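Local structure of serine proteinase inhibitor 1 (Myxoma virus, 6BJ5) at the interface of chains A and B. The protein inhibits serine proteases as a poxviral member of the serpin family and contributes to the virulence of myxoma virus. Numbering follows the deposited sequence. Chains: chain A, Serine proteinase inhibitor 1; chain B, Serine proteinase inhibitor 1.

Contact 1: the interface of chains A and B. Residues chain A 173-175; chain B 39-41.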
loop_
_atom_site.group_PDB
_atom_site.type_symbol
_atom_site.label_atom_id
_atom_site.label_comp_id
_atom_site.label_asym_id
_atom_site.label_seq_id
_atom_site.Cartn_x
_atom_site.Cartn_y
_atom_site.Cartn_z
ATOM N N VAL A 173 -15.853 1.496 22.992
ATOM C CA VAL A 173 -16.769 0.789 22.101
ATOM C C VAL A 173 -16.297 -0.651 21.938
ATOM O O VAL A 173 -15.095 -0.937 21.916
ATOM C CB VAL A 173 -16.860 1.520 20.751
ATOM C CG1 VAL A 173 -17.830 0.817 19.785
ATOM C CG2 VAL A 173 -17.260 2.973 20.987
ATOM N N THR A 174 -17.254 -1.575 21.824
ATOM C CA THR A 174 -16.958 -2.987 21.626
ATOM C C THR A 174 -17.695 -3.497 20.400
ATOM O O THR A 174 -18.823 -3.075 20.118
ATOM C CB THR A 174 -17.312 -3.793 22.883
ATOM O OG1 THR A 174 -16.555 -3.270 23.985
ATOM C CG2 THR A 174 -16.930 -5.275 22.722
ATOM N N TYR A 175 -17.037 -4.368 19.636
ATOM C CA TYR A 175 -17.602 -4.847 18.384
ATOM C C TYR A 175 -17.631 -6.358 18.411
ATOM O O TYR A 175 -16.932 -6.995 19.200
ATOM C CB TYR A 175 -16.795 -4.384 17.152
ATOM C CG TYR A 175 -16.714 -2.888 17.014
ATOM C CD1 TYR A 175 -17.574 -2.193 16.164
ATOM C CD2 TYR A 175 -15.771 -2.163 17.729
ATOM C CE1 TYR A 175 -17.488 -0.814 16.042
ATOM C CE2 TYR A 175 -15.683 -0.783 17.612
ATOM C CZ TYR A 175 -16.537 -0.118 16.774
ATOM O OH TYR A 175 -16.428 1.250 16.663
ATOM N N LYS B 39 -20.220 -4.466 13.582
ATOM C CA LYS B 39 -21.389 -4.627 14.442
ATOM C C LYS B 39 -21.026 -4.227 15.872
ATOM O O LYS B 39 -20.253 -4.929 16.538
ATOM C CB LYS B 39 -21.878 -6.072 14.369
ATOM C CG LYS B 39 -22.249 -6.517 12.952
ATOM C CD LYS B 39 -22.693 -7.981 12.895
ATOM C CE LYS B 39 -21.524 -8.937 12.656
ATOM N NZ LYS B 39 -21.099 -8.986 11.235
ATOM N N VAL B 40 -21.594 -3.108 16.357
ATOM C CA VAL B 40 -21.338 -2.682 17.737
ATOM C C VAL B 40 -22.075 -3.601 18.714
ATOM O O VAL B 40 -23.176 -4.091 18.436
ATOM C CB VAL B 40 -21.740 -1.211 17.941
ATOM C CG1 VAL B 40 -21.346 -0.719 19.348
ATOM C CG2 VAL B 40 -21.101 -0.352 16.869
ATOM N N ILE B 41 -21.472 -3.809 19.885
ATOM C CA ILE B 41 -21.951 -4.745 20.893
ATOM C C ILE B 41 -22.002 -4.057 22.246
ATOM O O ILE B 41 -21.184 -3.181 22.537
ATOM C CB ILE B 41 -21.020 -5.991 20.932
ATOM C CG1 ILE B 41 -21.349 -6.917 19.795
ATOM C CG2 ILE B 41 -21.048 -6.726 22.234
ATOM C CD1 ILE B 41 -22.777 -7.245 19.696
#
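B:Ile41 and A:Thr174 meet main chain to main chain in a short antiparallel beta bridge, by which the C-terminal tail of this serpin is laid against the start of strand 173-185. The amide N of B:Ile41 donates to the carbonyl O of A:Thr174 at 2.8 Å. With 153° at the hydrogen the bond is fairly straight, though the donor is tilted 33° from the carbonyl plane. A:Tyr175 and B:Val40 form the adjoining bridge pair.

Side chains alternate about this ladder. On one side B:Val40 spreads its two methyls over separate neighbours. B:Val40 CG1, anti to the backbone N (chi1 -174°), comes within 3.5 Å of A:Thr174 O and touches CG1 of A:Val173 at 3.9 Å. B:Val40 CG2 reaches along to the ring of A:Tyr175, meeting A:Tyr175 CE1 at 3.7 Å. A forked, compact residue thus serves both a small aliphatic and an aromatic neighbour while keeping the extended backbone that beta-branching favours.

On the other side, B:Ile41 lies against peptide rather than side chain. B:Ile41 CB is 3.7 Å from A:Thr174 O, and B:Ile41 CG1, beside its own backbone N, runs along the main chain toward the carbonyl carbon of A:Tyr175, 4.0 Å away. A:Thr174 replies with CB, 3.9 Å from B:Ile41 O, a beta-branched residue equally at home in a strand.

Contact 2: the interface of chains A and B. Residues chain A 27-29, 220; chain B 15-16, 33, 35.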
loop_
_atom_site.group_PDB
_atom_site.type_symbol
_atom_site.label_atom_id
_atom_site.label_comp_id
_atom_site.label_asym_id
_atom_site.label_seq_id
_atom_site.Cartn_x
_atom_site.Cartn_y
_atom_site.Cartn_z
ATOM N N TYR A 27 -2.878 7.246 8.597
ATOM C CA TYR A 27 -3.343 6.438 9.712
ATOM C C TYR A 27 -4.533 7.107 10.376
ATOM O O TYR A 27 -4.639 8.336 10.427
ATOM C CB TYR A 27 -2.234 6.217 10.733
ATOM C CG TYR A 27 -2.771 5.728 12.059
ATOM C CD1 TYR A 27 -3.313 4.459 12.192
ATOM C CD2 TYR A 27 -2.765 6.560 13.171
ATOM C CE1 TYR A 27 -3.818 4.032 13.398
ATOM C CE2 TYR A 27 -3.259 6.141 14.374
ATOM C CZ TYR A 27 -3.789 4.883 14.488
ATOM O OH TYR A 27 -4.286 4.493 15.707
ATOM N N ASN A 28 -5.480 6.267 10.757
ATOM C CA ASN A 28 -6.685 6.750 11.368
ATOM C C ASN A 28 -6.997 6.037 12.658
ATOM O O ASN A 28 -7.155 4.818 12.706
ATOM C CB ASN A 28 -7.863 6.617 10.401
ATOM C CG ASN A 28 -9.165 7.117 10.997
ATOM O OD1 ASN A 28 -9.203 7.574 12.138
ATOM N ND2 ASN A 28 -10.241 7.032 10.223
ATOM N N GLU A 29 -7.099 6.836 13.701
ATOM C CA GLU A 29 -7.478 6.362 15.030
ATOM C C GLU A 29 -8.893 5.788 15.072
ATOM O O GLU A 29 -9.179 4.868 15.847
ATOM C CB GLU A 29 -7.368 7.560 15.981
ATOM C CG GLU A 29 -7.435 7.335 17.472
ATOM C CD GLU A 29 -7.342 8.660 18.228
ATOM O OE1 GLU A 29 -8.021 9.628 17.804
ATOM O OE2 GLU A 29 -6.589 8.742 19.226
ATOM N N LEU A 220 -1.664 1.708 19.669
ATOM C CA LEU A 220 -1.365 1.609 18.247
ATOM C C LEU A 220 -0.726 2.892 17.727
ATOM O O LEU A 220 0.324 2.848 17.071
ATOM C CB LEU A 220 -2.642 1.289 17.481
ATOM C CG LEU A 220 -2.541 1.148 15.973
ATOM C CD1 LEU A 220 -1.585 0.022 15.651
ATOM C CD2 LEU A 220 -3.934 0.851 15.453
ATOM N N PRO B 15 -7.150 -2.758 18.664
ATOM C CA PRO B 15 -6.527 -2.204 17.451
ATOM C C PRO B 15 -5.111 -2.708 17.239
ATOM O O PRO B 15 -4.301 -2.776 18.169
ATOM C CB PRO B 15 -6.556 -0.691 17.696
ATOM C CG PRO B 15 -7.743 -0.484 18.525
ATOM C CD PRO B 15 -7.837 -1.709 19.436
ATOM N N PHE B 16 -4.823 -3.096 16.002
ATOM C CA PHE B 16 -3.541 -3.700 15.682
ATOM C C PHE B 16 -3.083 -3.237 14.306
ATOM O O PHE B 16 -3.780 -2.499 13.605
ATOM C CB PHE B 16 -3.616 -5.223 15.769
ATOM C CG PHE B 16 -4.540 -5.850 14.764
ATOM C CD1 PHE B 16 -4.076 -6.220 13.513
ATOM C CD2 PHE B 16 -5.867 -6.105 15.087
ATOM C CE1 PHE B 16 -4.917 -6.831 12.601
ATOM C CE2 PHE B 16 -6.712 -6.704 14.172
ATOM C CZ PHE B 16 -6.237 -7.071 12.922
ATOM N N THR B 33 -3.908 -0.577 9.438
ATOM C CA THR B 33 -4.314 -0.620 10.836
ATOM C C THR B 33 -5.792 -0.943 10.899
ATOM O O THR B 33 -6.579 -0.486 10.061
ATOM C CB THR B 33 -4.079 0.684 11.570
ATOM O OG1 THR B 33 -4.630 1.755 10.804
ATOM C CG2 THR B 33 -2.599 0.889 11.771
ATOM N N THR B 35 -8.787 -0.750 13.669
ATOM C CA THR B 35 -9.202 -0.210 14.956
ATOM C C THR B 35 -10.650 -0.524 15.314
ATOM O O THR B 35 -11.084 -0.185 16.420
ATOM C CB THR B 35 -9.041 1.323 14.977
ATOM O OG1 THR B 35 -9.951 1.901 14.037
ATOM C CG2 THR B 35 -7.632 1.764 14.626
#
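A:Leu220 pushes its forked end among residues of chain B where strand 16-22 of the serpin beta-sheet core begins and strand 27-34 ends. Its CD2 methyl does most of the touching: A:Leu220 CD2 meets CB of the B:Pro15 ring at 3.8 Å, CB of B:Thr33 at 3.9 Å, and the CG2 methyl of B:Thr35. The other methyl, A:Leu220 CD1, rests against the main chain of B:Phe16, 3.8 Å from B:Phe16 C, while the phenyl ring of that residue points away. A branched aliphatic chain suits this place because its two methyls can touch different neighbours at once, CD2 the B:Pro15 ring and the threonines, CD1 the main chain of B:Phe16.

Beside it, A:Tyr27 presents the CD1-CE1 side of its ring to B:Thr33, the two side chains crossing at about a right angle. CB of the threonine lies at the ring edge, in plane, with OG1 and CG2 both turned to the same two ring carbons. A flat ring suits the spot, since its edge can lie against a small residue. B:Thr33 OG1 is 3.3 Å from A:Tyr27 CD1, a van der Waals contact rather than a hydrogen bond. Threonine is short and branched, and chi1 of 50° sets OG1 between the backbone N and the carbonyl carbon, where both branches reach the ring. Farther along, B:Thr35 packs against the backbone of A:Asn28 and A:Glu29, B:Thr35 CG2 lying 3.6 Å from A:Asn28 O.

Backbone and torsions set these groups in place. A:Leu220 opens helix 220-226 and holds CG anti to its backbone N (chi1 180°), which carries the fork toward chain B. A:Asn28 begins a glycosylation sequon and is a glycan site; it offers its main chain to chain B while its side-chain amide points away, compatible with a sugar there. The turn at A:Glu29 folds back over the tyrosine, bringing the backbone N of A:Glu29 3.9 Å above one face of the A:Tyr27 ring, offset toward the rim.

About 16 Å separates the C-alpha centres of contact 1 and contact 2, and they have no residue in common. Chain B connects them: strand 27-34 leads through B:Thr35 in contact 2 to strand 39-41 in contact 1. Side-chain packing in contact 2 and backbone pairing in contact 1 therefore hold the end of one strand and the strand that follows, with B:Pro15 and B:Phe16 adding an earlier stretch. Chain B continues the serpin sequence where chain A stops, so the two are probably pieces of one cleaved molecule that stay folded together, rather than a dimer; the predicted reactive bond lies a few residues into chain B.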